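Local coordinates for protein putative HAD-hydrolase YfnB (Bacillus subtilis, PDB 3ED5) that is a putative hydrolase of the HAD-like superfamily, of the YjjG family, and may act as a 5'-nucleotidase, at residues 11-14 with 15-19; 18-21 with 22-25; 132-135 with 136-140; 183-186 with 187-190; 220-223 with 224-227. One frame throughout, in Å; residues are numbered along the deposited sequence. Where two conformers were deposited one is given.

Contact 1: 11-14 with 15-19; sequences LFDV and DDTIL
The F12 ring meets T17 CG2 at its edge, near the ring plane, while I18 CG2 comes in obliquely, 3.9 Å from F12 CD1. A second flat group is the D13 carboxylate. T17 OG1 donates to D13 OD2 over 2.6 Å, on the anti lone pair, the side turned from the other oxygen. With CG anti to the backbone N (chi1 174°), D13 swings its carboxylate over to T17, and the two side chains cross at about a right angle. D13 OD1 is hydrogen-bonded to a water 3.0 Å away, which accepts from D15 N; K158 makes a salt bridge to the same oxygen. V14 O is gripped by three amides: I18 N and L19 N lie tilted from the carbonyl plane, T17 N above it. L19 N is the straightest, at 176°. The side chains of V14 and L19 lie side by side, V14 CG1 3.6 Å from L19 CD1. This is the DxDxT motif of HAD hydrolases, D13 being by similarity the nucleophile. The turn leaves strand 9-12, which lies between strands 120-125 and 179-183 of the parallel sheet; V14 and I18 rest on I123, and helix 129-138 packs against V14, I18 and L19.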
loop_
_atom_site.group_PDB
_atom_site.type_symbol
_atom_site.label_atom_id
_atom_site.label_comp_id
_atom_site.label_asym_id
_atom_site.label_seq_id
_atom_site.Cartn_x
_atom_site.Cartn_y
_atom_site.Cartn_z
ATOM N N LEU A 11 4.996 11.173 -3.688
ATOM C CA LEU A 11 4.814 10.249 -2.588
ATOM C C LEU A 11 4.103 9.003 -3.130
ATOM O O LEU A 11 2.993 9.097 -3.655
ATOM C CB LEU A 11 3.953 10.877 -1.483
ATOM C CG LEU A 11 4.309 12.324 -1.040
ATOM C CD1 LEU A 11 3.361 12.751 0.087
ATOM C CD2 LEU A 11 5.760 12.451 -0.565
ATOM N N PHE A 12 4.764 7.864 -3.008
ATOM C CA PHE A 12 4.195 6.634 -3.558
ATOM C C PHE A 12 3.772 5.713 -2.429
ATOM O O PHE A 12 4.536 5.416 -1.521
ATOM C CB PHE A 12 5.252 5.878 -4.391
ATOM C CG PHE A 12 5.396 6.365 -5.795
ATOM C CD1 PHE A 12 4.625 5.845 -6.832
ATOM C CD2 PHE A 12 6.349 7.351 -6.094
ATOM C CE1 PHE A 12 4.768 6.341 -8.158
ATOM C CE2 PHE A 12 6.519 7.823 -7.413
ATOM C CZ PHE A 12 5.735 7.327 -8.433
ATOM N N ASP A 13 2.545 5.224 -2.539
ATOM C CA ASP A 13 2.115 4.041 -1.810
ATOM C C ASP A 13 2.899 2.826 -2.353
ATOM O O ASP A 13 3.433 2.862 -3.464
ATOM C CB ASP A 13 0.601 3.878 -2.013
ATOM C CG ASP A 13 0.066 2.584 -1.424
ATOM O OD1 ASP A 13 0.051 2.428 -0.176
ATOM O OD2 ASP A 13 -0.349 1.749 -2.232
ATOM N N VAL A 14 2.957 1.730 -1.579
ATOM C CA VAL A 14 3.711 0.532 -1.996
ATOM C C VAL A 14 2.767 -0.496 -2.629
ATOM O O VAL A 14 2.871 -0.847 -3.821
ATOM C CB VAL A 14 4.462 -0.124 -0.786
ATOM C CG1 VAL A 14 5.212 -1.405 -1.220
ATOM C CG2 VAL A 14 5.534 0.862 -0.217
ATOM N N ASP A 15 1.866 -0.997 -1.801
ATOM C CA ASP A 15 1.133 -2.221 -2.183
ATOM C C ASP A 15 0.059 -1.969 -3.231
ATOM O O ASP A 15 -0.845 -1.152 -3.040
ATOM C CB ASP A 15 0.559 -2.908 -0.935
ATOM C CG ASP A 15 1.654 -3.467 -0.067
ATOM O OD1 ASP A 15 2.668 -3.906 -0.643
ATOM O OD2 ASP A 15 1.502 -3.476 1.167
ATOM N N ASP A 16 0.195 -2.704 -4.321
ATOM C CA ASP A 16 -0.658 -2.600 -5.509
ATOM C C ASP A 16 -0.565 -1.220 -6.136
ATOM O O ASP A 16 -1.438 -0.832 -6.900
ATOM C CB ASP A 16 -2.106 -2.996 -5.198
ATOM C CG ASP A 16 -2.203 -4.453 -4.814
ATOM O OD1 ASP A 16 -1.485 -5.272 -5.439
ATOM O OD2 ASP A 16 -3.001 -4.741 -3.910
ATOM N N THR A 17 0.541 -0.517 -5.853
ATOM C CA THR A 17 0.858 0.749 -6.530
ATOM C C THR A 17 2.149 0.526 -7.310
ATOM O O THR A 17 2.141 0.644 -8.533
ATOM C CB THR A 17 0.975 1.908 -5.517
ATOM O OG1 THR A 17 -0.283 2.059 -4.839
ATOM C CG2 THR A 17 1.300 3.251 -6.241
ATOM N N ILE A 18 3.232 0.126 -6.619
ATOM C CA ILE A 18 4.488 -0.239 -7.293
ATOM C C ILE A 18 4.886 -1.712 -7.110
ATOM O O ILE A 18 5.580 -2.249 -7.945
ATOM C CB ILE A 18 5.690 0.713 -6.916
ATOM C CG1 ILE A 18 5.911 0.745 -5.390
ATOM C CG2 ILE A 18 5.440 2.100 -7.517
ATOM C CD1 ILE A 18 7.052 1.726 -4.873
ATOM N N LEU A 19 4.443 -2.343 -6.025
ATOM C CA LEU A 19 4.650 -3.788 -5.836
ATOM C C LEU A 19 3.320 -4.480 -6.028
ATOM O O LEU A 19 2.287 -3.924 -5.660
ATOM C CB LEU A 19 5.194 -4.078 -4.423
ATOM C CG LEU A 19 6.638 -3.631 -4.179
ATOM C CD1 LEU A 19 7.082 -4.068 -2.752
ATOM C CD2 LEU A 19 7.563 -4.228 -5.230
HETATM O O HOH W 1 1.510 0.182 1.153
#

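Contact 2: 18-21 with 22-25; sequences ILDF and QAAE
D20 and A23 face each other across the first turn of helix 21-35, the carboxylate lying beside the alanine methyl with D20 OD2 3.5 Å from A23 CB. D20 OD1 accepts from A23 N at 3.1 Å; the amide arrives from well above the carboxylate plane, 62° out of it, but the bond itself is fairly straight. What puts the oxygen there is the first torsion: with CG anti to the backbone N (chi1 -178°), the short side chain swings forward over the opening turn. This makes D20 the N-cap of the helix, its carboxylate occupying one of the amides that has no carbonyl behind it, and a negative group at this end probably also interacts favourably with the helix dipole. D20 is at the same time the centre of an inverse gamma turn, through which the loop that follows strand 9-12 swings into the helix. Its carbonyl takes up the next amide, A24 N to D20 O at 3.2 Å.

F21 and E25, one turn apart, are set at a slant, the ring and carboxylate planes 68° from each other. E25 OE2 sits at the ring edge, 3.7 Å from F21 CE2, and E25 CB lies 3.8 Å from that same carbon. In the backbone, E25 N bonds to F21 O at 2.7 Å. Farther out, the F21 ring touches L98 and R135, whereas E25 reaches toward Y48, K49 and N52 of helix 42-60 and Y94 of helix 87-98.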
loop_
_atom_site.group_PDB
_atom_site.type_symbol
_atom_site.label_atom_id
_atom_site.label_comp_id
_atom_site.label_asym_id
_atom_site.label_seq_id
_atom_site.Cartn_x
_atom_site.Cartn_y
_atom_site.Cartn_z
ATOM N N ILE A 18 3.232 0.126 -6.619
ATOM C CA ILE A 18 4.488 -0.239 -7.293
ATOM C C ILE A 18 4.886 -1.712 -7.110
ATOM O O ILE A 18 5.580 -2.249 -7.945
ATOM C CB ILE A 18 5.690 0.713 -6.916
ATOM C CG1 ILE A 18 5.911 0.745 -5.390
ATOM C CG2 ILE A 18 5.440 2.100 -7.517
ATOM C CD1 ILE A 18 7.052 1.726 -4.873
ATOM N N LEU A 19 4.443 -2.343 -6.025
ATOM C CA LEU A 19 4.650 -3.788 -5.836
ATOM C C LEU A 19 3.320 -4.480 -6.028
ATOM O O LEU A 19 2.287 -3.924 -5.660
ATOM C CB LEU A 19 5.194 -4.078 -4.423
ATOM C CG LEU A 19 6.638 -3.631 -4.179
ATOM C CD1 LEU A 19 7.082 -4.068 -2.752
ATOM C CD2 LEU A 19 7.563 -4.228 -5.230
ATOM N N ASP A 20 3.353 -5.703 -6.559
ATOM C CA ASP A 20 2.128 -6.439 -6.832
ATOM C C ASP A 20 1.783 -7.206 -5.541
ATOM O O ASP A 20 2.174 -8.371 -5.365
ATOM C CB ASP A 20 2.346 -7.347 -8.051
ATOM C CG ASP A 20 1.086 -8.150 -8.452
ATOM O OD1 ASP A 20 0.068 -8.149 -7.752
ATOM O OD2 ASP A 20 1.142 -8.789 -9.500
ATOM N N PHE A 21 1.082 -6.514 -4.633
ATOM C CA PHE A 21 0.724 -7.097 -3.349
ATOM C C PHE A 21 -0.263 -8.224 -3.533
ATOM O O PHE A 21 -0.188 -9.231 -2.823
ATOM C CB PHE A 21 0.118 -6.063 -2.404
ATOM C CG PHE A 21 -0.212 -6.628 -1.051
ATOM C CD1 PHE A 21 0.790 -6.764 -0.079
ATOM C CD2 PHE A 21 -1.510 -7.097 -0.770
ATOM C CE1 PHE A 21 0.494 -7.299 1.189
ATOM C CE2 PHE A 21 -1.805 -7.646 0.495
ATOM C CZ PHE A 21 -0.798 -7.733 1.472
ATOM N N GLN A 22 -1.157 -8.087 -4.509
ATOM C CA GLN A 22 -2.091 -9.222 -4.790
ATOM C C GLN A 22 -1.357 -10.541 -5.029
ATOM O O GLN A 22 -1.773 -11.594 -4.516
ATOM C CB GLN A 22 -2.992 -8.900 -5.988
ATOM C CG GLN A 22 -3.873 -7.667 -5.732
ATOM C CD GLN A 22 -4.704 -7.830 -4.485
ATOM O OE1 GLN A 22 -4.511 -7.140 -3.469
ATOM N NE2 GLN A 22 -5.616 -8.767 -4.535
ATOM N N ALA A 23 -0.300 -10.497 -5.834
ATOM C CA ALA A 23 0.504 -11.657 -6.084
ATOM C C ALA A 23 1.192 -12.194 -4.824
ATOM O O ALA A 23 1.207 -13.417 -4.594
ATOM C CB ALA A 23 1.518 -11.408 -7.222
ATOM N N ALA A 24 1.805 -11.298 -4.051
ATOM C CA ALA A 24 2.460 -11.682 -2.793
ATOM C C ALA A 24 1.453 -12.309 -1.822
ATOM O O ALA A 24 1.748 -13.338 -1.215
ATOM C CB ALA A 24 3.156 -10.466 -2.127
ATOM N N GLU A 25 0.281 -11.682 -1.697
ATOM C CA GLU A 25 -0.797 -12.182 -0.829
ATOM C C GLU A 25 -1.266 -13.552 -1.308
ATOM O O GLU A 25 -1.410 -14.507 -0.507
ATOM C CB GLU A 25 -1.973 -11.197 -0.826
ATOM C CG GLU A 25 -3.231 -11.694 -0.100
ATOM C CD GLU A 25 -4.343 -10.686 -0.176
ATOM O OE1 GLU A 25 -4.939 -10.532 -1.269
ATOM O OE2 GLU A 25 -4.571 -10.018 0.848
#

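Contact 3: 132-135 with 136-140; sequences QYKR and LRDSG. With FMT (formic acid), chain G.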
loop_
_atom_site.group_PDB
_atom_site.type_symbol
_atom_site.label_atom_id
_atom_site.label_comp_id
_atom_site.label_asym_id
_atom_site.label_seq_id
_atom_site.Cartn_x
_atom_site.Cartn_y
_atom_site.Cartn_z
ATOM N N GLN A 132 7.875 -3.916 4.380
ATOM C CA GLN A 132 7.961 -2.995 3.255
ATOM C C GLN A 132 9.418 -2.749 2.889
ATOM O O GLN A 132 9.762 -2.753 1.693
ATOM C CB GLN A 132 7.234 -1.682 3.600
ATOM C CG GLN A 132 5.695 -1.831 3.953
ATOM C CD GLN A 132 4.896 -2.632 2.922
ATOM O OE1 GLN A 132 5.133 -3.834 2.716
ATOM N NE2 GLN A 132 3.885 -2.002 2.346
ATOM N N TYR A 133 10.271 -2.565 3.898
ATOM C CA TYR A 133 11.702 -2.393 3.669
ATOM C C TYR A 133 12.257 -3.616 2.911
ATOM O O TYR A 133 12.984 -3.485 1.906
ATOM C CB TYR A 133 12.469 -2.208 4.985
ATOM C CG TYR A 133 12.575 -0.746 5.417
ATOM C CD1 TYR A 133 11.479 -0.050 5.920
ATOM C CD2 TYR A 133 13.787 -0.066 5.305
ATOM C CE1 TYR A 133 11.591 1.307 6.337
ATOM C CE2 TYR A 133 13.915 1.282 5.709
ATOM C CZ TYR A 133 12.815 1.953 6.231
ATOM O OH TYR A 133 12.951 3.282 6.622
ATOM N N LYS A 134 11.894 -4.799 3.396
ATOM C CA LYS A 134 12.426 -6.019 2.790
ATOM C C LYS A 134 11.989 -6.198 1.334
ATOM O O LYS A 134 12.847 -6.456 0.464
ATOM C CB LYS A 134 12.067 -7.265 3.629
ATOM C CG LYS A 134 12.610 -8.561 3.007
ATOM C CD LYS A 134 12.323 -9.773 3.909
ATOM C CE LYS A 134 13.083 -11.004 3.475
ATOM N NZ LYS A 134 12.722 -11.418 2.083
ATOM N N ARG A 135 10.697 -6.035 1.058
ATOM C CA ARG A 135 10.165 -6.193 -0.307
ATOM C C ARG A 135 10.686 -5.097 -1.254
ATOM O O ARG A 135 11.001 -5.382 -2.424
ATOM C CB ARG A 135 8.636 -6.253 -0.283
ATOM C CG ARG A 135 8.158 -7.584 0.381
ATOM C CD ARG A 135 6.692 -7.498 0.723
ATOM N NE ARG A 135 5.862 -7.302 -0.491
ATOM C CZ ARG A 135 4.950 -6.344 -0.665
ATOM N NH1 ARG A 135 4.707 -5.428 0.279
ATOM N NH2 ARG A 135 4.257 -6.317 -1.803
ATOM N N LEU A 136 10.842 -3.871 -0.748
ATOM C CA LEU A 136 11.462 -2.841 -1.575
ATOM C C LEU A 136 12.930 -3.159 -1.871
ATOM O O LEU A 136 13.427 -2.853 -2.985
ATOM C CB LEU A 136 11.355 -1.444 -0.917
ATOM C CG LEU A 136 9.932 -0.886 -0.897
ATOM C CD1 LEU A 136 9.873 0.311 0.070
ATOM C CD2 LEU A 136 9.396 -0.521 -2.301
ATOM N N ARG A 137 13.649 -3.697 -0.895
ATOM C CA ARG A 137 15.054 -4.066 -1.138
ATOM C C ARG A 137 15.152 -5.203 -2.160
ATOM O O ARG A 137 15.945 -5.141 -3.098
ATOM C CB ARG A 137 15.777 -4.455 0.148
ATOM C CG ARG A 137 16.139 -3.270 1.021
ATOM C CD ARG A 137 17.169 -3.666 2.086
ATOM N NE ARG A 137 17.629 -2.488 2.825
ATOM C CZ ARG A 137 17.206 -2.145 4.044
ATOM N NH1 ARG A 137 17.681 -1.051 4.609
ATOM N NH2 ARG A 137 16.316 -2.889 4.702
ATOM N N ASP A 138 14.360 -6.253 -1.941
ATOM C CA ASP A 138 14.450 -7.443 -2.771
ATOM C C ASP A 138 14.059 -7.215 -4.239
ATOM O O ASP A 138 14.584 -7.902 -5.122
ATOM C CB ASP A 138 13.557 -8.566 -2.182
ATOM C CG ASP A 138 14.065 -9.096 -0.819
ATOM O OD1 ASP A 138 15.217 -8.831 -0.416
ATOM O OD2 ASP A 138 13.312 -9.862 -0.147
ATOM N N SER A 139 13.153 -6.269 -4.489
ATOM C CA SER A 139 12.714 -5.918 -5.849
ATOM C C SER A 139 13.652 -4.868 -6.495
ATOM O O SER A 139 13.456 -4.497 -7.655
ATOM C CB SER A 139 11.298 -5.315 -5.790
ATOM O OG SER A 139 11.279 -4.115 -4.995
ATOM N N GLY A 140 14.623 -4.387 -5.727
ATOM C CA GLY A 140 15.564 -3.333 -6.218
ATOM C C GLY A 140 15.040 -1.903 -6.216
ATOM O O GLY A 140 15.731 -1.011 -6.727
HETATM C C FMT G . 16.318 -6.387 4.649
HETATM O O1 FMT G . 17.518 -6.083 4.792
HETATM O O2 FMT G . 15.400 -5.567 4.528
#
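K134 leaves the backbone with CG anti to N (chi1 180°), runs extended to CE, and only there bends (chi4 -60°), which turns NZ back onto D138 one helical turn later. The salt bridge is 2.8 Å from K134 NZ to D138 OD2, the nitrogen lying nearly along the C-O axis. The lysine stem follows the acid too, K134 CG being 3.5 Å from D138 OD2. A second partner of the ammonium group is the carbonyl of E99.

R137 stretches from CG to NE back past Y133, and R137 NH2 stands at the edge of the tyrosine ring, 3.8 Å from Y133 CD2, the ring and guanidinium planes 44° apart. The same NH2 donates to O2 of a formic acid molecule over 2.8 Å, with that oxygen in the guanidinium plane; the molecule probably came from the crystallisation liquor. R137 also makes a cation-pi contact with F142.

On the side facing the active site, R135 forms a salt bridge with D15, and Q132 NE2 donates to the same carboxylate; the link from R135 NH1 to Q132 OE1 is weak.

At the end of the helix R135 O accepts twice, from S139 N and from S139 OG. The hydroxyl bond is 2.9 Å from S139 OG to R135 O, on a lone pair in the carbonyl plane. G140, with positive phi, leaves the helix in a Schellman motif with two bonds back into the last turn, its own amide reaching R137 O; this closes helix 129-138 in the beta-alpha-beta unit between strands 120-125 and 147-150.

Contact 4: 183-186 with 187-190; sequences GDSL and TADI
S185 grips the helix start with both its side chain and its carbonyl. S185 OG accepts from A188 N at 2.8 Å, an N-cap bond with an angle of 160°; OG anti to the backbone N (chi1 169°) carries the hydroxyl over the first turn. S185 O takes two amides, I190 N at 3.0 Å in the carbonyl plane and D189 N at 2.9 Å, tilted from it, a fork that goes with the wider pi-type turn here. In return D189 reaches back: D189 OD2 accepts from S185 N at 3.1 Å on its anti side, so the acid and the cap hold each other. The D189 carboxylate also lies close against G183, with OD2 3.5 Å from G183 CA. Farther out, K158 pairs with D189 OD1, and T187 OG1 bonds to E60. An alanine in place of D189 would probably leave S185 N without its acceptor and K158 without one of its charged mates. D184 OD1 lies 3.8 Å from D189 OD2 and close to D13, whose nucleophile role is by similarity. D184 in the loop after strand 179-183 and D189 on helix 186-195 fit the GDxxxxD form of HAD motif IV, which in relatives completes a magnesium site.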
loop_
_atom_site.group_PDB
_atom_site.type_symbol
_atom_site.label_atom_id
_atom_site.label_comp_id
_atom_site.label_asym_id
_atom_site.label_seq_id
_atom_site.Cartn_x
_atom_site.Cartn_y
_atom_site.Cartn_z
ATOM N N GLY A 183 -1.316 6.391 -5.470
ATOM C CA GLY A 183 -1.648 5.135 -4.768
ATOM C C GLY A 183 -2.937 4.537 -5.261
ATOM O O GLY A 183 -3.720 5.181 -6.001
ATOM N N ASP A 184 -3.171 3.287 -4.840
ATOM C CA ASP A 184 -4.334 2.539 -5.329
ATOM C C ASP A 184 -5.533 2.588 -4.387
ATOM O O ASP A 184 -6.644 2.193 -4.781
ATOM C CB ASP A 184 -3.940 1.069 -5.496
ATOM C CG ASP A 184 -3.740 0.396 -4.177
ATOM O OD1 ASP A 184 -2.976 0.923 -3.342
ATOM O OD2 ASP A 184 -4.343 -0.666 -3.962
ATOM N N SER A 185 -5.318 3.039 -3.146
ATOM C CA SER A 185 -6.402 3.046 -2.149
ATOM C C SER A 185 -7.156 4.372 -2.109
ATOM O O SER A 185 -6.586 5.420 -1.785
ATOM C CB SER A 185 -5.862 2.715 -0.751
ATOM O OG SER A 185 -6.879 2.971 0.230
ATOM N N LEU A 186 -8.451 4.338 -2.428
ATOM C CA LEU A 186 -9.283 5.544 -2.300
ATOM C C LEU A 186 -9.297 6.066 -0.870
ATOM O O LEU A 186 -9.293 7.283 -0.647
ATOM C CB LEU A 186 -10.728 5.236 -2.701
ATOM C CG LEU A 186 -10.950 5.001 -4.187
ATOM C CD1 LEU A 186 -12.444 4.628 -4.355
ATOM C CD2 LEU A 186 -10.655 6.277 -4.930
ATOM N N THR A 187 -9.301 5.125 0.078
ATOM C CA THR A 187 -9.467 5.469 1.476
ATOM C C THR A 187 -8.190 5.895 2.183
ATOM O O THR A 187 -8.266 6.761 3.060
ATOM C CB THR A 187 -10.165 4.352 2.285
ATOM O OG1 THR A 187 -9.400 3.142 2.207
ATOM C CG2 THR A 187 -11.585 4.074 1.744
ATOM N N ALA A 188 -7.045 5.309 1.839
ATOM C CA ALA A 188 -5.795 5.647 2.508
ATOM C C ALA A 188 -5.078 6.714 1.723
ATOM O O ALA A 188 -4.586 7.700 2.316
ATOM C CB ALA A 188 -4.880 4.443 2.638
ATOM N N ASP A 189 -4.986 6.518 0.399
ATOM C CA ASP A 189 -4.103 7.398 -0.424
ATOM C C ASP A 189 -4.829 8.606 -0.966
ATOM O O ASP A 189 -4.353 9.747 -0.831
ATOM C CB ASP A 189 -3.477 6.612 -1.585
ATOM C CG ASP A 189 -2.643 5.445 -1.112
ATOM O OD1 ASP A 189 -1.797 5.650 -0.215
ATOM O OD2 ASP A 189 -2.877 4.324 -1.635
ATOM N N ILE A 190 -5.991 8.394 -1.572
ATOM C CA ILE A 190 -6.666 9.505 -2.220
ATOM C C ILE A 190 -7.345 10.404 -1.192
ATOM O O ILE A 190 -7.100 11.601 -1.166
ATOM C CB ILE A 190 -7.627 9.039 -3.327
ATOM C CG1 ILE A 190 -6.920 8.062 -4.300
ATOM C CG2 ILE A 190 -8.222 10.237 -4.038
ATOM C CD1 ILE A 190 -5.587 8.606 -4.955
#

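Contact 5: 220-223 with 224-227; sequences IRKL and EELY
E225 packs back along the loop in front of it, its chain sliding past I220 in the opposite direction. E225 CB starts 3.3 Å from K222 O and 3.8 Å from I220 CG2. E225 CG stays near that carbonyl, and CD comes near I220 CB and R221 N. At the tip the two oxygens part company: OE1 rests on hydrocarbon, 3.4 Å from I220 CB, while OE2 collects two backbone amides, R221 N at 2.8 Å and K222 N at 2.9 Å. Both amides approach from one face of the carboxylate, above its plane, and the extended glutamate chain spans the bend to reach them.

This side-chain grip ties the exit of strand 218-220, an edge strand of the parallel sheet, to residues 224-226. The backbone adds E225 N to K222 O and L226 N to L223 O. With an alanine here in place of E225, the amides of R221 and K222 would probably lose their common acceptor, and the bend after the strand would be held less firmly.

On the outer side K222 and E224 run side by side, a weak salt bridge of 3.2 Å joining K222 NZ to E224 OE2. Inward, the side chains of I220 and L226 cross at about a right angle, I220 CD1 3.9 Å from L226 CG; both side chains also rest on C201, and L223 and L226 touch L111 of helix 108-116.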
loop_
_atom_site.group_PDB
_atom_site.type_symbol
_atom_site.label_atom_id
_atom_site.label_comp_id
_atom_site.label_asym_id
_atom_site.label_seq_id
_atom_site.Cartn_x
_atom_site.Cartn_y
_atom_site.Cartn_z
ATOM N N ILE A 220 -5.415 6.661 -13.348
ATOM C CA ILE A 220 -4.699 5.953 -14.426
ATOM C C ILE A 220 -4.874 4.444 -14.285
ATOM O O ILE A 220 -5.233 3.978 -13.207
ATOM C CB ILE A 220 -3.214 6.271 -14.418
ATOM C CG1 ILE A 220 -2.547 5.823 -13.114
ATOM C CG2 ILE A 220 -3.025 7.783 -14.539
ATOM C CD1 ILE A 220 -0.990 6.246 -13.035
ATOM N N ARG A 221 -4.580 3.718 -15.355
ATOM C CA ARG A 221 -4.556 2.247 -15.285
ATOM C C ARG A 221 -3.131 1.706 -15.226
ATOM O O ARG A 221 -2.889 0.694 -14.579
ATOM C CB ARG A 221 -5.319 1.639 -16.453
ATOM C CG ARG A 221 -6.810 1.960 -16.389
ATOM C CD ARG A 221 -7.498 1.440 -17.630
ATOM N NE ARG A 221 -7.614 -0.004 -17.595
ATOM C CZ ARG A 221 -8.012 -0.745 -18.628
ATOM N NH1 ARG A 221 -8.319 -0.175 -19.797
ATOM N NH2 ARG A 221 -8.089 -2.058 -18.494
ATOM N N LYS A 222 -2.186 2.370 -15.880
ATOM C CA LYS A 222 -0.825 1.857 -15.907
ATOM C C LYS A 222 0.107 2.932 -15.422
ATOM O O LYS A 222 -0.120 4.118 -15.686
ATOM C CB LYS A 222 -0.410 1.451 -17.314
ATOM C CG LYS A 222 -1.226 0.295 -17.898
ATOM C CD LYS A 222 -0.638 -0.240 -19.199
ATOM C CE LYS A 222 -0.637 0.792 -20.319
ATOM N NZ LYS A 222 -0.484 0.126 -21.668
ATOM N N LEU A 223 1.171 2.515 -14.741
ATOM C CA LEU A 223 2.141 3.474 -14.227
ATOM C C LEU A 223 2.751 4.382 -15.299
ATOM O O LEU A 223 3.063 5.534 -15.009
ATOM C CB LEU A 223 3.245 2.749 -13.464
ATOM C CG LEU A 223 2.797 2.144 -12.117
ATOM C CD1 LEU A 223 3.969 1.294 -11.540
ATOM C CD2 LEU A 223 2.396 3.189 -11.083
ATOM N N GLU A 224 2.918 3.868 -16.517
ATOM C CA GLU A 224 3.544 4.666 -17.588
ATOM C C GLU A 224 2.703 5.888 -17.965
ATOM O O GLU A 224 3.231 6.847 -18.543
ATOM C CB GLU A 224 3.834 3.806 -18.824
ATOM C CG GLU A 224 2.577 3.207 -19.474
ATOM C CD GLU A 224 2.875 2.320 -20.700
ATOM O OE1 GLU A 224 3.983 1.747 -20.799
ATOM O OE2 GLU A 224 1.989 2.185 -21.567
ATOM N N GLU A 225 1.416 5.892 -17.603
ATOM C CA GLU A 225 0.586 7.086 -17.835
ATOM C C GLU A 225 1.086 8.292 -17.013
ATOM O O GLU A 225 0.680 9.420 -17.279
ATOM C CB GLU A 225 -0.880 6.808 -17.513
ATOM C CG GLU A 225 -1.513 5.752 -18.430
ATOM C CD GLU A 225 -2.920 5.426 -17.972
ATOM O OE1 GLU A 225 -3.693 6.358 -17.742
ATOM O OE2 GLU A 225 -3.242 4.249 -17.794
ATOM N N LEU A 226 1.948 8.060 -16.017
ATOM C CA LEU A 226 2.514 9.158 -15.240
ATOM C C LEU A 226 3.434 10.074 -16.029
ATOM O O LEU A 226 3.564 11.244 -15.665
ATOM C CB LEU A 226 3.248 8.663 -14.003
ATOM C CG LEU A 226 2.335 8.322 -12.833
ATOM C CD1 LEU A 226 3.183 7.583 -11.783
ATOM C CD2 LEU A 226 1.647 9.565 -12.201
ATOM N N TYR A 227 4.070 9.560 -17.090
ATOM C CA TYR A 227 4.967 10.415 -17.903
ATOM C C TYR A 227 4.219 11.640 -18.408
ATOM O O TYR A 227 4.697 12.783 -18.291
ATOM C CB TYR A 227 5.611 9.640 -19.056
ATOM C CG TYR A 227 6.560 8.580 -18.560
ATOM C CD1 TYR A 227 7.688 8.934 -17.813
ATOM C CD2 TYR A 227 6.340 7.227 -18.839
ATOM C CE1 TYR A 227 8.573 7.968 -17.329
ATOM C CE2 TYR A 227 7.225 6.240 -18.369
ATOM C CZ TYR A 227 8.352 6.633 -17.621
ATOM O OH TYR A 227 9.231 5.697 -17.131
#

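How the contacts relate
Contacts 1 and 2 run on from each other, sharing I18 and L19 where strand 9-12 gives way to helix 21-35; contacts 3, 4 and 5 follow in that order along the chain. Contact 1 is the common neighbour, touching all four others, with centres 9 to 13 Å away. D15 ties it to contact 3 on helix 129-138, and D13 lies beside D184 of contact 4. Contacts 3 and 5 are the farthest apart, with centres about 22 Å from each other. The contacts lie at the ends of strands of one parallel sheet or on the helices that follow; its loops after strands 9-12 and 179-183 bring acidic groups together around the predicted nucleophile, consistent with a HAD active site.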